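Local coordinates for GAF domain-containing protein (Thermoplasma acidophilum, PDB 4MMN), which probably reduces free methionine-R-sulfoxide to methionine, as a type II member of the GAF-domain reductases, at residues 44-49 with 83-88. Sequence-based numbering, arbitrary orientation.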
loop_
_atom_site.group_PDB
_atom_site.type_symbol
_atom_site.label_atom_id
_atom_site.label_comp_id
_atom_site.label_asym_id
_atom_site.label_seq_id
_atom_site.Cartn_x
_atom_site.Cartn_y
_atom_site.Cartn_z
ATOM N N VAL A 44 12.868 5.292 -6.978
ATOM C CA VAL A 44 14.085 4.582 -6.630
ATOM C C VAL A 44 14.958 4.559 -7.874
ATOM O O VAL A 44 14.520 4.157 -8.953
ATOM C CB VAL A 44 13.828 3.155 -6.102
ATOM C CG1 VAL A 44 15.126 2.371 -6.074
ATOM C CG2 VAL A 44 13.236 3.208 -4.703
ATOM N N GLY A 45 16.178 5.055 -7.733
ATOM C CA GLY A 45 17.104 5.109 -8.845
ATOM C C GLY A 45 17.875 6.405 -8.822
ATOM O O GLY A 45 17.968 7.062 -7.779
ATOM N N GLU A 46 18.433 6.768 -9.972
ATOM C CA GLU A 46 19.158 8.023 -10.117
ATOM C C GLU A 46 18.161 9.166 -9.925
ATOM O O GLU A 46 16.968 8.978 -10.141
ATOM C CB GLU A 46 19.845 8.083 -11.493
ATOM C CG GLU A 46 20.700 9.333 -11.749
ATOM C CD GLU A 46 21.238 9.443 -13.184
ATOM O OE1 GLU A 46 21.257 8.425 -13.927
ATOM O OE2 GLU A 46 21.632 10.573 -13.567
ATOM N N LYS A 47 18.613 10.320 -9.451
ATOM C CA LYS A 47 17.717 11.470 -9.357
ATOM C C LYS A 47 17.381 11.974 -10.756
ATOM O O LYS A 47 18.274 12.113 -11.587
ATOM C CB LYS A 47 18.345 12.583 -8.510
ATOM C CG LYS A 47 18.645 12.163 -7.057
ATOM C CD LYS A 47 19.177 13.331 -6.228
ATOM C CE LYS A 47 19.670 12.881 -4.848
ATOM N NZ LYS A 47 20.418 13.965 -4.125
ATOM N N THR A 48 16.099 12.202 -11.040
ATOM C CA THR A 48 15.726 12.749 -12.346
ATOM C C THR A 48 15.656 14.280 -12.323
ATOM O O THR A 48 15.241 14.893 -11.330
ATOM C CB THR A 48 14.366 12.192 -12.859
ATOM O OG1 THR A 48 14.084 12.724 -14.168
ATOM C CG2 THR A 48 13.235 12.565 -11.907
ATOM N N ASP A 49 16.054 14.897 -13.432
ATOM C CA ASP A 49 15.909 16.344 -13.580
ATOM C C ASP A 49 14.443 16.704 -13.727
ATOM O O ASP A 49 14.077 17.872 -13.585
ATOM C CB ASP A 49 16.724 16.908 -14.755
ATOM C CG ASP A 49 18.152 17.318 -14.352
ATOM O OD1 ASP A 49 18.486 17.305 -13.141
ATOM O OD2 ASP A 49 18.938 17.680 -15.257
ATOM N N ALA A 83 13.581 12.306 -22.561
ATOM C CA ALA A 83 14.772 11.741 -21.907
ATOM C C ALA A 83 15.060 12.336 -20.513
ATOM O O ALA A 83 15.317 13.535 -20.362
ATOM C CB ALA A 83 15.970 11.916 -22.800
ATOM N N CYS A 84 15.000 11.486 -19.495
ATOM C CA CYS A 84 15.318 11.905 -18.148
ATOM C C CYS A 84 16.618 11.243 -17.779
ATOM O O CYS A 84 17.249 11.599 -16.789
ATOM C CB CYS A 84 14.207 11.530 -17.164
ATOM S SG CYS A 84 12.587 12.307 -17.506
ATOM N N PHE A 85 17.013 10.268 -18.588
ATOM C CA PHE A 85 18.232 9.522 -18.319
ATOM C C PHE A 85 18.877 9.132 -19.631
ATOM O O PHE A 85 18.201 8.659 -20.547
ATOM C CB PHE A 85 17.944 8.297 -17.477
ATOM C CG PHE A 85 17.270 8.613 -16.184
ATOM C CD1 PHE A 85 18.003 9.060 -15.096
ATOM C CD2 PHE A 85 15.897 8.481 -16.053
ATOM C CE1 PHE A 85 17.377 9.365 -13.883
ATOM C CE2 PHE A 85 15.261 8.783 -14.847
ATOM C CZ PHE A 85 16.002 9.225 -13.758
ATOM N N PRO A 86 20.208 9.279 -19.705
ATOM C CA PRO A 86 20.920 9.199 -20.983
ATOM C C PRO A 86 21.052 7.785 -21.501
ATOM O O PRO A 86 21.472 7.561 -22.636
ATOM C CB PRO A 86 22.289 9.752 -20.631
ATOM C CG PRO A 86 22.490 9.261 -19.195
ATOM C CD PRO A 86 21.132 9.379 -18.556
ATOM N N SER A 87 20.667 6.826 -20.683
ATOM C CA SER A 87 20.991 5.460 -21.003
ATOM C C SER A 87 19.733 4.615 -21.195
ATOM O O SER A 87 19.832 3.437 -21.571
ATOM C CB SER A 87 21.884 4.874 -19.914
ATOM O OG SER A 87 21.261 4.989 -18.647
ATOM N N THR A 88 18.555 5.208 -20.971
ATOM C CA THR A 88 17.329 4.411 -20.962
ATOM C C THR A 88 16.984 4.010 -22.394
ATOM O O THR A 88 17.139 4.800 -23.315
ATOM C CB THR A 88 16.116 5.183 -20.380
ATOM O OG1 THR A 88 15.773 6.274 -21.233
ATOM C CG2 THR A 88 16.391 5.701 -18.994
#
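With CG of Phe85 anti to its own carbonyl carbon (chi1 -57°) and OG1 of Thr48 anti to its backbone N (chi1 -178°), the benzyl group reaches the 44-49 segment while the threonine hydroxyl is turned to Cys84. Two loops of the GAF domain meet here, one running from strand 37-44 to strand 52-53, the other leading into strand 90-98, and they illustrate how an aromatic ring can join irregular segments without a hydrogen bond between them. The extended chain of Glu46 runs alongside the ring, the two side chains pointing in opposing senses: Glu46 CB lies 3.7 Å from Phe85 CE1, and its carboxylate carbon CD sits at the ring edge, in the ring plane, with the carboxylate turned 66° from the ring. Beyond, CZ of Phe85 abuts CB of Thr48 at 3.5 Å. Trp27 of the adjacent strand 27-34 also meets this ring, their planes inclined at about 45°. A serine in place of Phe85 would probably leave a gap where the ring packs against Glu46 and Thr48 and take an aromatic neighbour from Trp27. Thr48 OG1, which accepts a hydrogen bond from the backbone N of His50, lies 3.2 Å from CB of Cys84 and 3.7 Å from its SG.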